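LC-Est1C (Uncultured organism, PDB 3WYD) probably hydrolyses carboxylic ester bonds, as the C-terminal esterase domain, with an alpha/beta hydrolase fold, of a metagenome-derived enzyme from leaf-branch compost. Local coordinates at residues Tyr31-Phe37 / Tyr104-Pro108; Pro22-Tyr26 / Val96-Val100; Ala135-Ala141 / Ile155-His161. All coordinates share one frame; numbering follows the deposited sequence.

Contact 1 (Tyr31-Phe37 / Tyr104-Pro108); sequences YDGTKAF and YKIDP
Tyr31 reaches across to Tyr104 and Lys105 beside a short parallel beta bridge, Phe37 with Ile106, where strand 37-43 of the alpha/beta hydrolase sheet begins. Its chi1 of 179° sets CG anti to the backbone N and swings the ring toward the 104-108 segment. From the root outward, Tyr31 CB lies 3.9 Å from Phe37 CZ, and CD1 then sits over one face of the Phe37 ring, offset toward its rim. Tyr31 CE1 approaches Lys105 O at 4.0 Å. On the other side of the ring, Tyr31 CE2 meets Tyr104 CD1 at 3.6 Å, the two rings inclined obliquely, while CZ also leans on Tyr104 CD1. At the tip, Tyr31 OH accepts a nearly straight bond from Lys105 N (2.9 Å, 169° at the hydrogen). With an alanine here, Lys105 N would probably lose this acceptor and a gap would open between the Phe37 and Tyr104 rings. The inner part of the Lys105 chain lies against the 33-35 loop: its CB is near Lys35 O, and its CD comes to 3.0 Å from Gly33 O. An Asx turn, in which Asp32 OD1 accepts from Thr34 N, shapes that loop. The bridge itself rests on two backbone bonds: Phe37 N gives to Lys105 O at 2.9 Å, and Asp107 N gives to Phe37 O at 2.9 Å.

Contact 2 (Pro22-Tyr26 / Val96-Val100); sequences PYRLY and VIAEV
Val96 sets a methyl over the Tyr23 ring: its CG1 stands 3.7 Å from the ring centroid and only 11° off the normal, a CH-pi contact over the centre of one face. The second methyl, Val96 CG2, rests at 3.7 Å from Tyr23 CD1, so both branches of the valine serve the same aromatic group. One helical turn further on, Val100 brings CG2 obliquely to the far end of the ring, on the same side of its plane as Val96 CG1, 3.8 Å from Tyr23 CE2. That same methyl also meets Leu25 CD1 at 3.8 Å, which makes it the point where the two inward side chains of the strand converge. Tyr23 holds its ring against the helix through a chi1 of 62°, with CG in the crowded position between the backbone N and the carbonyl carbon.

Beyond this apolar patch the phenol reaches Glu99, whose extended chain carries its carboxylate round to the edge of the ring. There Tyr23 OH donates to Glu99 OE2, which lies in the ring plane; the 2.4 Å separation is very short, and its exact value is doubtful. The carboxylate is turned obliquely to the ring, neither coplanar with it nor perpendicular.

Strand 23-26 and the 96-100 turn of helix 88-103 have axes 10.9 Å apart at closest approach, inclined by 42°. The strand is one of the two edge strands of the sheet within the chain, antiparallel to strand 72-76, and Leu25 and Val96 both touch Ala74 of that neighbour. Val100 continues inward to Leu39 and Ile97 to Ile41, both on strand 37-43, whereas Tyr26 packs on helix 57-69.

Contact 3 (Ala135-Ala141 / Ile155-His161); sequences AALAPVA and IPQLVVH
Leu137, with CG anti to its carbonyl carbon (chi1 -54°), brings CG to 3.7 Å from Ile155 CG2, the branch of the isoleucine that lies anti to its own backbone N. Val140 and Val160 share one rotamer, each with CG1 anti to the backbone N, and run alongside each other in the same direction, Val140 CG2 4.1 Å from Val160 CB. Leu137 and Gln157 are likewise aligned; Gln157 NE2 turns back to bond Ile155 O at 3.0 Å, and its OE1 is met by Trp124 NE1. Between the backbones, Leu137 N gives to Pro156 O, Leu158 N to Leu137 O, Val160 N to Pro139 O and Ala141 N to Val160 O. Pro139 has no hydrogen to offer Leu158 O, and its CD sits there instead at 3.2 Å, beside Ala138 CA at 3.0 Å. At the far end Ala141 CA lies over one face of the His161 ring, whose rotation is fixed by Ser173 OG at ND1 and Val168 O at NE2. These are adjacent parallel strands in the core of the alpha/beta hydrolase sheet, and His161 touches residues of the probable Ser117-His197-Asp165 catalytic triad.

In the fold
Contacts 1 and 2 form one continuous patch on the same side of the domain, contact 1 at the surface and contact 2 partly buried, their centres about 14 Å apart. They meet where Tyr104 CE2 packs 3.5 Å from Leu25 CD2 and where Ile106 CG1 lies 4.0 Å from Val100 O; helix 88-103 runs directly into the 104-108 segment. Contact 3 lies deeper, with its centre about 24 Å from that of contact 1 and 21 Å from that of contact 2, and it touches neither. Contacts 2 and 3 nevertheless share the sheet: strand 23-26 is one of its edges, while strands 136-140 and 157-162 lie beyond strand 110-116, which leads to the probable nucleophile elbow at Ser117.

Contact 1 (Tyr31-Phe37 / Tyr104-Pro108)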
loop_
_atom_site.group_PDB
_atom_site.type_symbol
_atom_site.label_atom_id
_atom_site.label_comp_id
_atom_site.label_asym_id
_atom_site.label_seq_id
_atom_site.Cartn_x
_atom_site.Cartn_y
_atom_site.Cartn_z
ATOM N N TYR A 31 -15.461 -6.047 -29.675
ATOM C CA TYR A 31 -14.225 -6.741 -30.041
ATOM C C TYR A 31 -14.529 -8.066 -30.742
ATOM O O TYR A 31 -15.271 -8.899 -30.226
ATOM C CB TYR A 31 -13.317 -6.971 -28.815
ATOM C CG TYR A 31 -12.033 -7.719 -29.136
ATOM C CD1 TYR A 31 -10.882 -7.037 -29.553
ATOM C CD2 TYR A 31 -11.964 -9.098 -29.024
ATOM C CE1 TYR A 31 -9.732 -7.722 -29.874
ATOM C CE2 TYR A 31 -10.796 -9.800 -29.302
ATOM C CZ TYR A 31 -9.668 -9.098 -29.727
ATOM O OH TYR A 31 -8.537 -9.812 -30.036
ATOM N N ASP A 32 -13.982 -8.256 -31.940
ATOM C CA ASP A 32 -14.168 -9.539 -32.619
ATOM C C ASP A 32 -12.882 -10.200 -33.089
ATOM O O ASP A 32 -12.916 -11.144 -33.877
ATOM C CB ASP A 32 -15.166 -9.422 -33.779
ATOM C CG ASP A 32 -14.708 -8.466 -34.863
ATOM O OD1 ASP A 32 -13.521 -8.083 -34.864
ATOM O OD2 ASP A 32 -15.534 -8.103 -35.736
ATOM N N GLY A 33 -11.745 -9.698 -32.630
ATOM C CA GLY A 33 -10.461 -10.256 -33.033
ATOM C C GLY A 33 -9.965 -9.820 -34.399
ATOM O O GLY A 33 -8.870 -10.219 -34.799
ATOM N N THR A 34 -10.706 -8.942 -35.076
ATOM C CA THR A 34 -10.334 -8.461 -36.421
ATOM C C THR A 34 -9.554 -7.143 -36.411
ATOM O O THR A 34 -8.939 -6.777 -37.421
ATOM C CB THR A 34 -11.560 -8.301 -37.402
ATOM O OG1 THR A 34 -12.366 -7.167 -37.056
ATOM C CG2 THR A 34 -12.424 -9.573 -37.476
ATOM N N LYS A 35 -9.638 -6.394 -35.304
ATOM C CA LYS A 35 -9.094 -5.030 -35.232
ATOM C C LYS A 35 -8.396 -4.885 -33.879
ATOM O O LYS A 35 -8.845 -5.453 -32.883
ATOM C CB LYS A 35 -10.200 -3.966 -35.314
ATOM C CG LYS A 35 -11.005 -3.927 -36.620
ATOM C CD LYS A 35 -11.616 -2.529 -36.854
ATOM C CE LYS A 35 -12.420 -2.039 -35.641
ATOM N NZ LYS A 35 -11.910 -0.750 -35.068
ATOM N N ALA A 36 -7.218 -4.269 -33.887
ATOM C CA ALA A 36 -6.521 -3.949 -32.653
ATOM C C ALA A 36 -7.352 -3.006 -31.783
ATOM O O ALA A 36 -7.927 -2.015 -32.248
ATOM C CB ALA A 36 -5.152 -3.335 -32.977
ATOM N N PHE A 37 -7.359 -3.315 -30.479
ATOM C CA PHE A 37 -8.065 -2.542 -29.470
ATOM C C PHE A 37 -7.065 -1.916 -28.481
ATOM O O PHE A 37 -5.976 -2.491 -28.230
ATOM C CB PHE A 37 -9.041 -3.450 -28.697
ATOM C CG PHE A 37 -10.456 -3.452 -29.248
ATOM C CD1 PHE A 37 -10.693 -3.556 -30.608
ATOM C CD2 PHE A 37 -11.535 -3.298 -28.403
ATOM C CE1 PHE A 37 -11.987 -3.480 -31.117
ATOM C CE2 PHE A 37 -12.838 -3.177 -28.912
ATOM C CZ PHE A 37 -13.058 -3.311 -30.271
ATOM N N TYR A 104 -5.019 -11.336 -27.335
ATOM C CA TYR A 104 -5.922 -10.385 -27.956
ATOM C C TYR A 104 -5.125 -9.513 -28.908
ATOM O O TYR A 104 -3.920 -9.333 -28.674
ATOM C CB TYR A 104 -6.565 -9.480 -26.864
ATOM C CG TYR A 104 -7.499 -10.254 -25.961
ATOM C CD1 TYR A 104 -8.826 -10.411 -26.339
ATOM C CD2 TYR A 104 -6.999 -11.025 -24.915
ATOM C CE1 TYR A 104 -9.658 -11.243 -25.627
ATOM C CE2 TYR A 104 -7.838 -11.887 -24.185
ATOM C CZ TYR A 104 -9.167 -11.953 -24.557
ATOM O OH TYR A 104 -10.013 -12.803 -23.865
ATOM N N LYS A 105 -5.810 -8.892 -29.871
ATOM C CA LYS A 105 -5.178 -7.911 -30.752
ATOM C C LYS A 105 -5.128 -6.573 -30.063
ATOM O O LYS A 105 -6.129 -5.877 -29.987
ATOM C CB LYS A 105 -5.913 -7.765 -32.091
ATOM C CG LYS A 105 -5.769 -8.994 -32.981
ATOM C CD LYS A 105 -6.269 -8.695 -34.380
ATOM C CE LYS A 105 -5.282 -7.822 -35.149
ATOM N NZ LYS A 105 -4.199 -8.657 -35.758
ATOM N N ILE A 106 -3.955 -6.239 -29.542
ATOM C CA ILE A 106 -3.818 -4.991 -28.791
ATOM C C ILE A 106 -2.978 -3.992 -29.582
ATOM O O ILE A 106 -1.902 -4.333 -30.096
ATOM C CB ILE A 106 -3.116 -5.223 -27.422
ATOM C CG1 ILE A 106 -3.861 -6.256 -26.571
ATOM C CG2 ILE A 106 -2.891 -3.896 -26.680
ATOM C CD1 ILE A 106 -5.332 -5.919 -26.372
ATOM N N ASP A 107 -3.469 -2.770 -29.683
ATOM C CA ASP A 107 -2.734 -1.670 -30.347
ATOM C C ASP A 107 -1.541 -1.260 -29.472
ATOM O O ASP A 107 -1.714 -0.795 -28.367
ATOM C CB ASP A 107 -3.688 -0.477 -30.504
ATOM C CG ASP A 107 -3.082 0.681 -31.224
ATOM O OD1 ASP A 107 -1.834 0.784 -31.287
ATOM O OD2 ASP A 107 -3.856 1.549 -31.685
ATOM N N PRO A 108 -0.314 -1.457 -29.958
ATOM C CA PRO A 108 0.878 -1.211 -29.140
ATOM C C PRO A 108 1.025 0.267 -28.740
ATOM O O PRO A 108 1.711 0.575 -27.757
ATOM C CB PRO A 108 2.044 -1.659 -30.058
ATOM C CG PRO A 108 1.476 -1.723 -31.423
ATOM C CD PRO A 108 -0.009 -1.962 -31.312
#

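Contact 2 (Pro22-Tyr26 / Val96-Val100)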
loop_
_atom_site.group_PDB
_atom_site.type_symbol
_atom_site.label_atom_id
_atom_site.label_comp_id
_atom_site.label_asym_id
_atom_site.label_seq_id
_atom_site.Cartn_x
_atom_site.Cartn_y
_atom_site.Cartn_z
ATOM N N PRO A 22 -3.101 -14.184 -10.990
ATOM C CA PRO A 22 -4.475 -14.111 -11.499
ATOM C C PRO A 22 -4.894 -12.682 -11.823
ATOM O O PRO A 22 -4.292 -11.711 -11.347
ATOM C CB PRO A 22 -5.313 -14.694 -10.359
ATOM C CG PRO A 22 -4.526 -14.454 -9.146
ATOM C CD PRO A 22 -3.068 -14.467 -9.547
ATOM N N TYR A 23 -5.726 -12.550 -12.835
ATOM C CA TYR A 23 -6.228 -11.245 -13.192
ATOM C C TYR A 23 -7.626 -11.380 -13.737
ATOM O O TYR A 23 -8.073 -12.511 -14.032
ATOM C CB TYR A 23 -5.293 -10.532 -14.178
ATOM C CG TYR A 23 -5.111 -11.223 -15.504
ATOM C CD1 TYR A 23 -4.160 -12.223 -15.650
ATOM C CD2 TYR A 23 -5.788 -10.807 -16.608
ATOM C CE1 TYR A 23 -3.882 -12.780 -16.910
ATOM C CE2 TYR A 23 -5.558 -11.358 -17.843
ATOM C CZ TYR A 23 -4.595 -12.344 -17.980
ATOM O OH TYR A 23 -4.398 -12.908 -19.221
ATOM N N ARG A 24 -8.359 -10.278 -13.799
ATOM C CA ARG A 24 -9.669 -10.233 -14.428
ATOM C C ARG A 24 -9.572 -9.453 -15.713
ATOM O O ARG A 24 -8.762 -8.528 -15.836
ATOM C CB ARG A 24 -10.722 -9.581 -13.515
ATOM C CG ARG A 24 -11.061 -10.414 -12.291
ATOM C CD ARG A 24 -12.087 -11.508 -12.642
ATOM N NE ARG A 24 -13.246 -11.071 -13.436
ATOM C CZ ARG A 24 -14.390 -10.599 -12.943
ATOM N NH1 ARG A 24 -14.553 -10.417 -11.638
ATOM N NH2 ARG A 24 -15.405 -10.316 -13.749
ATOM N N LEU A 25 -10.392 -9.814 -16.674
ATOM C CA LEU A 25 -10.382 -9.198 -17.969
ATOM C C LEU A 25 -11.787 -8.718 -18.340
ATOM O O LEU A 25 -12.782 -9.430 -18.105
ATOM C CB LEU A 25 -9.861 -10.212 -18.979
ATOM C CG LEU A 25 -9.208 -9.738 -20.257
ATOM C CD1 LEU A 25 -7.962 -8.895 -20.059
ATOM C CD2 LEU A 25 -8.855 -11.030 -20.997
ATOM N N TYR A 26 -11.908 -7.483 -18.819
ATOM C CA TYR A 26 -13.124 -7.042 -19.505
ATOM C C TYR A 26 -12.872 -6.902 -20.983
ATOM O O TYR A 26 -11.940 -6.220 -21.397
ATOM C CB TYR A 26 -13.636 -5.685 -18.981
ATOM C CG TYR A 26 -14.983 -5.329 -19.604
ATOM C CD1 TYR A 26 -16.152 -5.910 -19.119
ATOM C CD2 TYR A 26 -15.061 -4.568 -20.767
ATOM C CE1 TYR A 26 -17.380 -5.656 -19.733
ATOM C CE2 TYR A 26 -16.271 -4.327 -21.398
ATOM C CZ TYR A 26 -17.430 -4.906 -20.881
ATOM O OH TYR A 26 -18.639 -4.670 -21.509
ATOM N N VAL A 96 1.063 -10.003 -17.002
ATOM C CA VAL A 96 -0.331 -9.879 -17.408
ATOM C C VAL A 96 -0.472 -9.133 -18.723
ATOM O O VAL A 96 -1.145 -9.601 -19.651
ATOM C CB VAL A 96 -1.170 -9.169 -16.329
ATOM C CG1 VAL A 96 -2.570 -8.838 -16.861
ATOM C CG2 VAL A 96 -1.207 -10.010 -15.072
ATOM N N ILE A 97 0.270 -8.027 -18.879
ATOM C CA ILE A 97 0.228 -7.287 -20.124
ATOM C C ILE A 97 0.663 -8.185 -21.291
ATOM O O ILE A 97 0.042 -8.153 -22.352
ATOM C CB ILE A 97 1.073 -5.956 -20.072
ATOM C CG1 ILE A 97 0.432 -4.946 -19.098
ATOM C CG2 ILE A 97 1.226 -5.332 -21.472
ATOM C CD1 ILE A 97 1.396 -3.812 -18.630
ATOM N N ALA A 98 1.757 -8.933 -21.101
ATOM C CA ALA A 98 2.316 -9.714 -22.195
ATOM C C ALA A 98 1.349 -10.828 -22.562
ATOM O O ALA A 98 1.103 -11.051 -23.752
ATOM C CB ALA A 98 3.700 -10.268 -21.835
ATOM N N GLU A 99 0.714 -11.432 -21.571
ATOM C CA GLU A 99 -0.264 -12.482 -21.886
ATOM C C GLU A 99 -1.469 -11.914 -22.651
ATOM O O GLU A 99 -1.950 -12.487 -23.620
ATOM C CB GLU A 99 -0.731 -13.178 -20.633
ATOM C CG GLU A 99 -1.637 -14.351 -20.917
ATOM C CD GLU A 99 -1.915 -15.121 -19.651
ATOM O OE1 GLU A 99 -1.086 -15.971 -19.289
ATOM O OE2 GLU A 99 -2.945 -14.856 -19.002
ATOM N N VAL A 100 -1.986 -10.770 -22.210
ATOM C CA VAL A 100 -3.103 -10.186 -22.904
ATOM C C VAL A 100 -2.722 -9.843 -24.348
ATOM O O VAL A 100 -3.525 -10.005 -25.257
ATOM C CB VAL A 100 -3.671 -8.943 -22.139
ATOM C CG1 VAL A 100 -4.680 -8.206 -22.963
ATOM C CG2 VAL A 100 -4.264 -9.392 -20.786
#

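Contact 3 (Ala135-Ala141 / Ile155-His161)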
loop_
_atom_site.group_PDB
_atom_site.type_symbol
_atom_site.label_atom_id
_atom_site.label_comp_id
_atom_site.label_asym_id
_atom_site.label_seq_id
_atom_site.Cartn_x
_atom_site.Cartn_y
_atom_site.Cartn_z
ATOM N N ALA A 135 1.089 4.428 -23.136
ATOM C CA ALA A 135 0.747 5.610 -23.934
ATOM C C ALA A 135 0.411 6.807 -23.054
ATOM O O ALA A 135 0.744 7.961 -23.381
ATOM C CB ALA A 135 -0.412 5.288 -24.880
ATOM N N ALA A 136 -0.261 6.551 -21.943
ATOM C CA ALA A 136 -0.634 7.605 -21.005
ATOM C C ALA A 136 -0.978 6.943 -19.673
ATOM O O ALA A 136 -1.217 5.710 -19.602
ATOM C CB ALA A 136 -1.845 8.347 -21.539
ATOM N N LEU A 137 -0.935 7.743 -18.607
ATOM C CA LEU A 137 -1.112 7.220 -17.248
ATOM C C LEU A 137 -2.132 8.040 -16.490
ATOM O O LEU A 137 -2.258 9.246 -16.726
ATOM C CB LEU A 137 0.197 7.294 -16.450
ATOM C CG LEU A 137 1.408 6.635 -17.108
ATOM C CD1 LEU A 137 2.662 7.073 -16.331
ATOM C CD2 LEU A 137 1.289 5.133 -17.109
ATOM N N ALA A 138 -2.816 7.442 -15.505
ATOM C CA ALA A 138 -3.724 8.206 -14.634
ATOM C C ALA A 138 -3.653 7.667 -13.196
ATOM O O ALA A 138 -4.522 6.888 -12.752
ATOM C CB ALA A 138 -5.165 8.158 -15.186
ATOM N N PRO A 139 -2.640 8.098 -12.436
ATOM C CA PRO A 139 -2.623 7.735 -11.004
ATOM C C PRO A 139 -3.603 8.540 -10.158
ATOM O O PRO A 139 -3.660 9.803 -10.246
ATOM C CB PRO A 139 -1.175 8.020 -10.582
ATOM C CG PRO A 139 -0.733 9.092 -11.560
ATOM C CD PRO A 139 -1.461 8.872 -12.850
ATOM N N VAL A 140 -4.343 7.823 -9.313
ATOM C CA VAL A 140 -5.382 8.436 -8.475
ATOM C C VAL A 140 -5.058 8.205 -6.989
ATOM O O VAL A 140 -4.927 7.054 -6.561
ATOM C CB VAL A 140 -6.761 7.818 -8.816
ATOM C CG1 VAL A 140 -7.851 8.456 -7.947
ATOM C CG2 VAL A 140 -7.073 8.057 -10.329
ATOM N N ALA A 141 -4.908 9.297 -6.234
ATOM C CA ALA A 141 -4.633 9.251 -4.789
ATOM C C ALA A 141 -3.393 8.418 -4.492
ATOM O O ALA A 141 -3.322 7.663 -3.520
ATOM C CB ALA A 141 -5.893 8.777 -3.987
ATOM N N ILE A 155 5.372 10.747 -21.399
ATOM C CA ILE A 155 4.074 10.071 -21.221
ATOM C C ILE A 155 3.060 11.045 -20.619
ATOM O O ILE A 155 3.253 11.504 -19.492
ATOM C CB ILE A 155 4.210 8.857 -20.285
ATOM C CG1 ILE A 155 5.336 7.927 -20.812
ATOM C CG2 ILE A 155 2.865 8.101 -20.190
ATOM C CD1 ILE A 155 5.578 6.746 -19.891
ATOM N N PRO A 156 1.995 11.366 -21.361
ATOM C CA PRO A 156 0.999 12.317 -20.805
ATOM C C PRO A 156 0.279 11.693 -19.600
ATOM O O PRO A 156 -0.134 10.516 -19.646
ATOM C CB PRO A 156 0.015 12.536 -21.961
ATOM C CG PRO A 156 0.792 12.174 -23.189
ATOM C CD PRO A 156 1.750 11.034 -22.761
ATOM N N GLN A 157 0.112 12.494 -18.553
ATOM C CA GLN A 157 -0.370 11.981 -17.295
ATOM C C GLN A 157 -1.559 12.809 -16.832
ATOM O O GLN A 157 -1.513 14.050 -16.852
ATOM C CB GLN A 157 0.743 12.070 -16.263
ATOM C CG GLN A 157 1.850 11.031 -16.576
ATOM C CD GLN A 157 3.152 11.309 -15.849
ATOM O OE1 GLN A 157 3.178 11.433 -14.632
ATOM N NE2 GLN A 157 4.219 11.554 -16.617
ATOM N N LEU A 158 -2.615 12.137 -16.386
ATOM C CA LEU A 158 -3.699 12.729 -15.634
ATOM C C LEU A 158 -3.594 12.302 -14.185
ATOM O O LEU A 158 -3.569 11.096 -13.907
ATOM C CB LEU A 158 -5.029 12.198 -16.203
ATOM C CG LEU A 158 -6.251 12.663 -15.391
ATOM C CD1 LEU A 158 -6.519 14.145 -15.705
ATOM C CD2 LEU A 158 -7.484 11.876 -15.742
ATOM N N VAL A 159 -3.438 13.264 -13.291
ATOM C CA VAL A 159 -3.226 12.981 -11.885
ATOM C C VAL A 159 -4.455 13.457 -11.121
ATOM O O VAL A 159 -4.898 14.555 -11.338
ATOM C CB VAL A 159 -1.997 13.716 -11.352
ATOM C CG1 VAL A 159 -1.781 13.415 -9.850
ATOM C CG2 VAL A 159 -0.737 13.287 -12.150
ATOM N N VAL A 160 -4.997 12.605 -10.242
ATOM C CA VAL A 160 -6.196 12.965 -9.440
ATOM C C VAL A 160 -5.890 12.790 -7.975
ATOM O O VAL A 160 -5.267 11.786 -7.584
ATOM C CB VAL A 160 -7.365 12.074 -9.806
ATOM C CG1 VAL A 160 -8.572 12.373 -8.918
ATOM C CG2 VAL A 160 -7.730 12.221 -11.269
ATOM N N HIS A 161 -6.200 13.798 -7.147
ATOM C CA HIS A 161 -6.016 13.611 -5.705
ATOM C C HIS A 161 -6.984 14.502 -4.985
ATOM O O HIS A 161 -7.223 15.629 -5.422
ATOM C CB HIS A 161 -4.573 13.987 -5.264
ATOM C CG HIS A 161 -4.032 13.174 -4.126
ATOM N ND1 HIS A 161 -2.934 12.353 -4.276
ATOM C CD2 HIS A 161 -4.449 13.020 -2.845
ATOM C CE1 HIS A 161 -2.647 11.782 -3.116
ATOM N NE2 HIS A 161 -3.589 12.123 -2.244
#